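Local coordinates for conserved hypothetical protein (Bacteroides thetaiotaomicron, PDB 2F06), which is of unknown function but carries a pair of ACT domains, binds histidine in the crystal and may serve as an amino-acid-sensing regulatory protein, at residues V89-M103 with V115-L128. Sequence-based numbering, arbitrary orientation.
Sequences VLGFLSAEGVFIEYM and VIRPSNMDKCIEVL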
ATOM      1  N   VAL A  89      10.544 -12.591  19.989  1.00 23.84           N
ATOM      2  CA  VAL A  89      10.107 -11.261  20.294  1.00 23.91           C
ATOM      3  C   VAL A  89       8.612 -11.051  19.973  1.00 23.75           C
ATOM      4  O   VAL A  89       7.894 -10.442  20.753  1.00 23.93           O
ATOM      5  CB  VAL A  89      10.956 -10.197  19.561  1.00 23.34           C
ATOM      6  CG1 VAL A  89      10.345  -8.865  19.784  1.00 23.40           C
ATOM      7  CG2 VAL A  89      12.437 -10.214  20.106  1.00 24.72           C
ATOM      8  N   LEU A  90       8.170 -11.525  18.816  1.00 22.47           N
ATOM      9  CA  LEU A  90       6.857 -11.217  18.290  1.00 21.56           C
ATOM     10  C   LEU A  90       5.825 -11.985  19.126  1.00 22.18           C
ATOM     11  O   LEU A  90       4.670 -11.573  19.288  1.00 22.33           O
ATOM     12  CB  LEU A  90       6.825 -11.646  16.814  1.00 21.31           C
ATOM     13  CG  LEU A  90       7.638 -10.872  15.748  1.00 22.20           C
ATOM     14  CD1 LEU A  90       7.417 -11.423  14.338  1.00 25.13           C
ATOM     15  CD2 LEU A  90       7.327  -9.455  15.737  1.00 23.86           C
ATOM     16  N   GLY A  91       6.265 -13.122  19.663  1.00 21.64           N
ATOM     17  CA  GLY A  91       5.417 -13.977  20.461  1.00 21.43           C
ATOM     18  C   GLY A  91       5.243 -13.333  21.824  1.00 22.13           C
ATOM     19  O   GLY A  91       4.151 -13.395  22.397  1.00 22.34           O
ATOM     20  N   PHE A  92       6.297 -12.704  22.351  1.00 22.53           N
ATOM     21  CA  PHE A  92       6.150 -11.939  23.586  1.00 23.52           C
ATOM     22  C   PHE A  92       5.083 -10.887  23.318  1.00 23.22           C
ATOM     23  O   PHE A  92       4.173 -10.724  24.093  1.00 22.07           O
ATOM     24  CB  PHE A  92       7.422 -11.203  24.023  1.00 25.01           C
ATOM     25  CG  PHE A  92       8.573 -12.086  24.499  1.00 26.74           C
ATOM     26  CD1 PHE A  92       8.370 -13.254  25.186  1.00 31.63           C
ATOM     27  CD2 PHE A  92       9.901 -11.671  24.260  1.00 32.18           C
ATOM     28  CE1 PHE A  92       9.465 -14.019  25.649  1.00 33.99           C
ATOM     29  CE2 PHE A  92      10.994 -12.425  24.677  1.00 32.29           C
ATOM     30  CZ  PHE A  92      10.771 -13.600  25.383  1.00 31.51           C
ATOM     31  N   LEU A  93       5.172 -10.171  22.201  1.00 22.92           N
ATOM     32  CA  LEU A  93       4.268  -9.039  21.977  1.00 23.72           C
ATOM     33  C   LEU A  93       2.878  -9.529  21.784  1.00 25.26           C
ATOM     34  O   LEU A  93       1.943  -8.998  22.383  1.00 26.11           O
ATOM     35  CB  LEU A  93       4.670  -8.196  20.748  1.00 23.66           C
ATOM     36  CG  LEU A  93       5.977  -7.464  20.913  1.00 22.18           C
ATOM     37  CD1 LEU A  93       6.524  -6.974  19.633  1.00 24.15           C
ATOM     38  CD2 LEU A  93       5.728  -6.351  21.903  1.00 21.93           C
ATOM     39  N   SER A  94       2.709 -10.529  20.932  1.00 26.31           N
ATOM     40  CA  SER A  94       1.363 -10.966  20.653  1.00 27.96           C
ATOM     41  C   SER A  94       0.656 -11.630  21.884  1.00 27.13           C
ATOM     42  O   SER A  94      -0.522 -11.372  22.118  1.00 27.45           O
ATOM     43  CB  SER A  94       1.314 -11.771  19.352  1.00 28.90           C
ATOM     44  OG  SER A  94       1.604 -13.121  19.576  1.00 33.01           O
ATOM     45  N   ALA A  95       1.400 -12.362  22.720  1.00 26.70           N
ATOM     46  CA  ALA A  95       0.878 -12.897  23.992  1.00 26.45           C
ATOM     47  C   ALA A  95       0.304 -11.797  24.904  1.00 26.60           C
ATOM     48  O   ALA A  95      -0.572 -12.059  25.764  1.00 23.92           O
ATOM     49  CB  ALA A  95       1.944 -13.685  24.727  1.00 26.71           C
ATOM     50  N   GLU A  96       0.774 -10.559  24.688  1.00 26.51           N
ATOM     51  CA  GLU A  96       0.295  -9.405  25.466  1.00 27.42           C
ATOM     52  C   GLU A  96      -0.643  -8.487  24.679  1.00 27.37           C
ATOM     53  O   GLU A  96      -0.904  -7.356  25.102  1.00 27.12           O
ATOM     54  CB  GLU A  96       1.467  -8.584  26.018  1.00 28.42           C
ATOM     55  CG  GLU A  96       2.333  -9.267  27.079  1.00 29.44           C
ATOM     56  CD  GLU A  96       1.638  -9.482  28.385  1.00 35.30           C
ATOM     57  OE1 GLU A  96       0.877  -8.585  28.866  1.00 35.18           O
ATOM     58  OE2 GLU A  96       1.863 -10.586  28.944  1.00 36.93           O
ATOM     59  N   GLY A  97      -1.116  -8.967  23.527  1.00 27.10           N
ATOM     60  CA  GLY A  97      -2.036  -8.208  22.673  1.00 26.83           C
ATOM     61  C   GLY A  97      -1.456  -6.974  21.986  1.00 27.10           C
ATOM     62  O   GLY A  97      -2.205  -6.062  21.642  1.00 26.24           O
ATOM     63  N   VAL A  98      -0.129  -6.938  21.790  1.00 27.37           N
ATOM     64  CA  VAL A  98       0.521  -5.825  21.119  1.00 27.39           C
ATOM     65  C   VAL A  98       0.854  -6.264  19.679  1.00 29.08           C
ATOM     66  O   VAL A  98       1.620  -7.213  19.484  1.00 31.06           O
ATOM     67  CB  VAL A  98       1.863  -5.405  21.774  1.00 27.01           C
ATOM     68  CG1 VAL A  98       2.559  -4.322  20.865  1.00 23.93           C
ATOM     69  CG2 VAL A  98       1.683  -4.881  23.148  1.00 26.61           C
ATOM     70  N   PHE A  99       0.286  -5.626  18.670  1.00 28.73           N
ATOM     71  CA  PHE A  99       0.526  -6.117  17.317  0.50 29.17           C
ATOM     72  C   PHE A  99       1.395  -5.153  16.464  1.00 28.85           C
ATOM     73  O   PHE A  99       1.572  -3.957  16.828  1.00 29.33           O
ATOM     74  CB  PHE A  99      -0.793  -6.577  16.677  0.50 28.54           C
ATOM     75  CG  PHE A  99      -1.600  -7.502  17.574  0.50 29.05           C
ATOM     76  CD1 PHE A  99      -1.028  -8.670  18.089  0.50 28.79           C
ATOM     77  CD2 PHE A  99      -2.911  -7.188  17.936  0.50 26.50           C
ATOM     78  CE1 PHE A  99      -1.751  -9.515  18.939  0.50 28.81           C
ATOM     79  CE2 PHE A  99      -3.638  -8.033  18.778  0.50 28.19           C
ATOM     80  CZ  PHE A  99      -3.057  -9.197  19.280  0.50 27.41           C
ATOM     81  N   ILE A 100       2.011  -5.694  15.412  1.00 28.41           N
ATOM     82  CA  ILE A 100       2.935  -4.929  14.566  1.00 27.55           C
ATOM     83  C   ILE A 100       2.128  -4.269  13.444  1.00 26.86           C
ATOM     84  O   ILE A 100       1.427  -5.003  12.756  1.00 27.05           O
ATOM     85  CB  ILE A 100       3.982  -5.928  13.955  1.00 29.46           C
ATOM     86  CG1 ILE A 100       4.667  -6.815  15.043  1.00 29.64           C
ATOM     87  CG2 ILE A 100       4.967  -5.218  13.068  1.00 24.30           C
ATOM     88  CD1 ILE A 100       5.814  -6.127  15.870  1.00 32.88           C
ATOM     89  N   GLU A 101       2.105  -2.924  13.306  1.00 26.28           N
ATOM     90  CA  GLU A 101       1.463  -2.346  12.113  0.50 25.96           C
ATOM     91  C   GLU A 101       2.379  -2.518  10.901  1.00 25.57           C
ATOM     92  O   GLU A 101       1.916  -2.994   9.862  1.00 25.09           O
ATOM     93  CB  GLU A 101       0.963  -0.906  12.283  0.50 25.97           C
ATOM     94  CG  GLU A 101      -0.455  -0.800  12.909  0.50 28.84           C
ATOM     95  CD  GLU A 101      -1.530  -1.712  12.252  0.50 32.90           C
ATOM     96  OE1 GLU A 101      -1.690  -1.709  10.995  0.50 33.10           O
ATOM     97  OE2 GLU A 101      -2.232  -2.430  13.010  0.50 34.77           O
ATOM     98  N   TYR A 102       3.658  -2.203  11.060  1.00 23.21           N
ATOM     99  CA  TYR A 102       4.742  -2.601  10.132  1.00 24.05           C
ATOM    100  C   TYR A 102       6.069  -2.630  10.873  1.00 23.77           C
ATOM    101  O   TYR A 102       6.208  -2.138  12.031  1.00 21.88           O
ATOM    102  CB  TYR A 102       4.873  -1.677   8.894  1.00 23.46           C
ATOM    103  CG  TYR A 102       5.014  -0.208   9.262  1.00 22.24           C
ATOM    104  CD1 TYR A 102       3.869   0.623   9.446  1.00 23.62           C
ATOM    105  CD2 TYR A 102       6.285   0.359   9.442  1.00 23.92           C
ATOM    106  CE1 TYR A 102       4.031   2.035   9.777  1.00 23.08           C
ATOM    107  CE2 TYR A 102       6.439   1.669   9.748  1.00 22.99           C
ATOM    108  CZ  TYR A 102       5.328   2.510   9.934  1.00 24.55           C
ATOM    109  OH  TYR A 102       5.619   3.818  10.290  1.00 27.00           O
HETATM  110  N   MSE A 103       7.049  -3.210  10.183  1.00 24.86           N
HETATM  111  CA  MSE A 103       8.436  -3.288  10.670  1.00 28.81           C
HETATM  112  C   MSE A 103       9.309  -3.447   9.468  1.00 26.30           C
HETATM  113  O   MSE A 103       8.801  -3.818   8.420  1.00 26.10           O
HETATM  114  CB  MSE A 103       8.618  -4.498  11.627  1.00 27.31           C
HETATM  115  CG  MSE A 103       8.913  -5.845  10.946  1.00 32.60           C
HETATM  116 SE   MSE A 103       8.925  -7.186  12.378  1.00 43.52          SE
HETATM  117  CE  MSE A 103       8.457  -8.861  11.381  1.00 35.57           C
ATOM    118  N   VAL A 115      13.235  -2.135  13.165  1.00 25.80           N
ATOM    119  CA  VAL A 115      12.362  -0.991  13.406  1.00 26.07           C
ATOM    120  C   VAL A 115      10.900  -1.400  13.386  1.00 24.77           C
ATOM    121  O   VAL A 115      10.392  -1.991  12.411  1.00 23.32           O
ATOM    122  CB  VAL A 115      12.602   0.087  12.341  1.00 27.29           C
ATOM    123  CG1 VAL A 115      11.509   1.194  12.399  1.00 29.71           C
ATOM    124  CG2 VAL A 115      14.007   0.654  12.478  1.00 26.19           C
ATOM    125  N   ILE A 116      10.222  -1.054  14.471  1.00 24.29           N
ATOM    126  CA  ILE A 116       8.845  -1.412  14.673  1.00 23.68           C
ATOM    127  C   ILE A 116       7.927  -0.257  14.828  1.00 23.15           C
ATOM    128  O   ILE A 116       8.175   0.621  15.663  1.00 22.60           O
ATOM    129  CB  ILE A 116       8.678  -2.125  16.044  1.00 23.81           C
ATOM    130  CG1 ILE A 116       9.609  -3.310  16.139  1.00 29.21           C
ATOM    131  CG2 ILE A 116       7.273  -2.666  16.172  1.00 19.82           C
ATOM    132  CD1 ILE A 116       9.182  -4.433  15.236  1.00 36.25           C
ATOM    133  N   ARG A 117       6.798  -0.312  14.137  1.00 23.43           N
ATOM    134  CA  ARG A 117       5.636   0.579  14.432  1.00 22.88           C
ATOM    135  C   ARG A 117       4.527  -0.321  15.026  1.00 24.40           C
ATOM    136  O   ARG A 117       3.834  -1.004  14.258  1.00 22.02           O
ATOM    137  CB  ARG A 117       5.124   1.215  13.169  1.00 23.69           C
ATOM    138  CG  ARG A 117       3.862   2.022  13.305  1.00 30.49           C
ATOM    139  CD  ARG A 117       3.995   3.031  14.428  1.00 42.03           C
ATOM    140  NE  ARG A 117       2.752   3.804  14.645  1.00 50.92           N
ATOM    141  CZ  ARG A 117       2.638   4.869  15.456  1.00 50.60           C
ATOM    142  NH1 ARG A 117       3.674   5.307  16.174  1.00 49.22           N
ATOM    143  NH2 ARG A 117       1.468   5.493  15.563  1.00 49.89           N
ATOM    144  N   PRO A 118       4.406  -0.333  16.377  1.00 24.19           N
ATOM    145  CA  PRO A 118       3.483  -1.143  17.107  1.00 27.16           C
ATOM    146  C   PRO A 118       2.074  -0.552  17.171  1.00 28.99           C
ATOM    147  O   PRO A 118       1.878   0.646  16.947  1.00 29.58           O
ATOM    148  CB  PRO A 118       4.109  -1.195  18.513  1.00 27.36           C
ATOM    149  CG  PRO A 118       4.794   0.111  18.683  1.00 24.05           C
ATOM    150  CD  PRO A 118       5.255   0.490  17.277  1.00 23.95           C
ATOM    151  N   SER A 119       1.105  -1.411  17.452  1.00 29.55           N
ATOM    152  CA  SER A 119      -0.253  -0.986  17.678  1.00 30.93           C
ATOM    153  C   SER A 119      -0.379  -0.009  18.882  1.00 30.51           C
ATOM    154  O   SER A 119      -1.202   0.894  18.882  1.00 30.75           O
ATOM    155  CB  SER A 119      -1.102  -2.239  17.995  1.00 32.19           C
ATOM    156  OG  SER A 119      -0.536  -2.984  19.087  1.00 31.14           O
ATOM    157  N   ASN A 120       0.418  -0.222  19.915  1.00 28.89           N
ATOM    158  CA  ASN A 120       0.365   0.629  21.084  1.00 28.19           C
ATOM    159  C   ASN A 120       1.813   0.871  21.505  1.00 27.42           C
ATOM    160  O   ASN A 120       2.523  -0.054  21.854  1.00 26.29           O
ATOM    161  CB  ASN A 120      -0.484  -0.075  22.177  1.00 29.03           C
ATOM    162  CG  ASN A 120      -0.747   0.794  23.399  1.00 29.13           C
ATOM    163  OD1 ASN A 120       0.152   1.406  23.973  1.00 27.72           O
ATOM    164  ND2 ASN A 120      -1.985   0.779  23.849  1.00 31.43           N
HETATM  165  N   MSE A 121       2.274   2.109  21.462  1.00 27.07           N
HETATM  166  CA  MSE A 121       3.688   2.314  21.765  1.00 26.66           C
HETATM  167  C   MSE A 121       4.093   2.139  23.248  1.00 26.28           C
HETATM  168  O   MSE A 121       5.146   1.541  23.522  1.00 25.54           O
HETATM  169  CB  MSE A 121       4.158   3.639  21.273  1.00 26.51           C
HETATM  170  CG  MSE A 121       5.642   3.835  21.603  1.00 29.35           C
HETATM  171 SE   MSE A 121       6.917   2.696  20.560  1.00 40.23          SE
HETATM  172  CE  MSE A 121       6.580   3.698  18.854  1.00 20.61           C
ATOM    173  N   ASP A 122       3.287   2.675  24.179  1.00 25.60           N
ATOM    174  CA  ASP A 122       3.565   2.505  25.618  1.00 25.92           C
ATOM    175  C   ASP A 122       3.572   1.004  25.987  1.00 24.98           C
ATOM    176  O   ASP A 122       4.504   0.550  26.654  1.00 25.16           O
ATOM    177  CB  ASP A 122       2.588   3.267  26.543  1.00 25.43           C
ATOM    178  CG  ASP A 122       2.470   4.773  26.219  1.00 29.46           C
ATOM    179  OD1 ASP A 122       3.377   5.376  25.610  1.00 28.16           O
ATOM    180  OD2 ASP A 122       1.422   5.366  26.580  1.00 30.84           O
ATOM    181  N   LYS A 123       2.578   0.239  25.530  1.00 23.56           N
ATOM    182  CA  LYS A 123       2.536  -1.187  25.873  1.00 24.09           C
ATOM    183  C   LYS A 123       3.664  -2.023  25.254  1.00 24.12           C
ATOM    184  O   LYS A 123       4.161  -2.977  25.877  1.00 23.38           O
ATOM    185  CB  LYS A 123       1.173  -1.827  25.561  1.00 24.35           C
ATOM    186  CG  LYS A 123       0.818  -2.877  26.546  1.00 26.14           C
ATOM    187  CD  LYS A 123       0.170  -2.283  27.867  1.00 32.73           C
ATOM    188  CE  LYS A 123       0.908  -1.029  28.489  1.00 32.05           C
ATOM    189  NZ  LYS A 123       0.271  -0.469  29.749  1.00 31.35           N
ATOM    190  N   CYS A 124       4.030  -1.685  24.016  1.00 23.33           N
ATOM    191  CA  CYS A 124       5.066  -2.394  23.319  1.00 22.24           C
ATOM    192  C   CYS A 124       6.367  -2.264  24.104  1.00 22.41           C
ATOM    193  O   CYS A 124       7.057  -3.259  24.354  1.00 21.61           O
ATOM    194  CB  CYS A 124       5.205  -1.834  21.874  1.00 22.39           C
ATOM    195  SG  CYS A 124       6.532  -2.663  20.918  1.00 26.85           S
ATOM    196  N   ILE A 125       6.713  -1.035  24.504  1.00 22.17           N
ATOM    197  CA  ILE A 125       7.979  -0.809  25.181  1.00 22.61           C
ATOM    198  C   ILE A 125       7.993  -1.508  26.544  1.00 22.69           C
ATOM    199  O   ILE A 125       9.016  -2.060  26.941  1.00 22.13           O
ATOM    200  CB  ILE A 125       8.296   0.670  25.334  1.00 23.17           C
ATOM    201  CG1 ILE A 125       8.695   1.258  23.991  1.00 23.35           C
ATOM    202  CG2 ILE A 125       9.446   0.907  26.316  1.00 22.71           C
ATOM    203  CD1 ILE A 125       8.840   2.770  24.044  1.00 26.29           C
ATOM    204  N   GLU A 126       6.850  -1.520  27.205  1.00 22.75           N
ATOM    205  CA  GLU A 126       6.691  -2.176  28.501  1.00 24.86           C
ATOM    206  C   GLU A 126       7.056  -3.655  28.409  1.00 25.02           C
ATOM    207  O   GLU A 126       7.907  -4.128  29.147  1.00 24.72           O
ATOM    208  CB  GLU A 126       5.237  -2.018  28.938  1.00 24.13           C
ATOM    209  CG  GLU A 126       4.970  -2.310  30.372  1.00 31.64           C
ATOM    210  CD  GLU A 126       3.607  -1.801  30.785  1.00 37.53           C
ATOM    211  OE1 GLU A 126       3.225  -0.689  30.318  1.00 41.73           O
ATOM    212  OE2 GLU A 126       2.927  -2.511  31.555  1.00 40.44           O
ATOM    213  N   VAL A 127       6.415  -4.368  27.472  1.00 26.72           N
ATOM    214  CA  VAL A 127       6.606  -5.826  27.250  1.00 27.46           C
ATOM    215  C   VAL A 127       8.081  -6.141  26.948  1.00 27.08           C
ATOM    216  O   VAL A 127       8.683  -7.018  27.561  1.00 27.36           O
ATOM    217  CB  VAL A 127       5.629  -6.389  26.106  1.00 28.16           C
ATOM    218  CG1 VAL A 127       5.934  -7.839  25.707  1.00 27.32           C
ATOM    219  CG2 VAL A 127       4.167  -6.264  26.541  1.00 28.43           C
ATOM    220  N   LEU A 128       8.663  -5.371  26.044  1.00 27.50           N
ATOM    221  CA  LEU A 128      10.017  -5.631  25.569  1.00 27.66           C
ATOM    222  C   LEU A 128      11.001  -5.494  26.716  1.00 27.68           C
ATOM    223  O   LEU A 128      11.879  -6.338  26.849  1.00 27.29           O
ATOM    224  CB  LEU A 128      10.386  -4.666  24.425  1.00 26.58           C
ATOM    225  CG  LEU A 128       9.510  -4.700  23.168  1.00 29.21           C
ATOM    226  CD1 LEU A 128       9.972  -3.669  22.197  1.00 23.91           C
ATOM    227  CD2 LEU A 128       9.410  -6.071  22.469  1.00 30.36           C
TER
HETATM  228  O   HOH W   1      -2.207  -3.289  20.894  1.00 23.83           O
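With chi1 at 54°, Ser-119 holds OG between its own backbone N and carbonyl carbon, where it accepts the N-H of Phe-99 at 2.8 Å, while Ser-119 N donates to Phe-99 O. Tyr-102 has a similar first torsion, which turns a face of its ring to Arg-117: CB of Arg-117 stands 3.6 Å from the ring centroid, a CH-pi contact over the face, and CG comes closest to CE1. The ring's hydroxyl is bonded to Gln-8 and to Asp-44 of a third subunit. In the backbone of the same pair, the strands illustrate a classic beta bulge. Two residues, Glu-101 and Tyr-102, stand opposite the single Arg-117, whose O takes a 2.8 Å bond from Glu-101 N and a weak one from Tyr-102 N. These two strands form the beta hairpin of an ACT domain, a beta-alpha-beta-beta-alpha-beta fold whose two helices pack on one face of the sheet. The axes of 89-95 and 121-128 cross at 125°, and Leu-93 CD2 touches Leu-128 CD2 (3.7 Å) and Cys-124 SG (3.9 Å). A Schellman motif at Gly-97 ends the first helix, and Val-98 then sets CG1 against CB of Cys-124. Farther along, Ile-116 CD1 touches Met-103 CB at 3.7 Å, and the Met-103 side chain lies about 7 Å from a bound histidine.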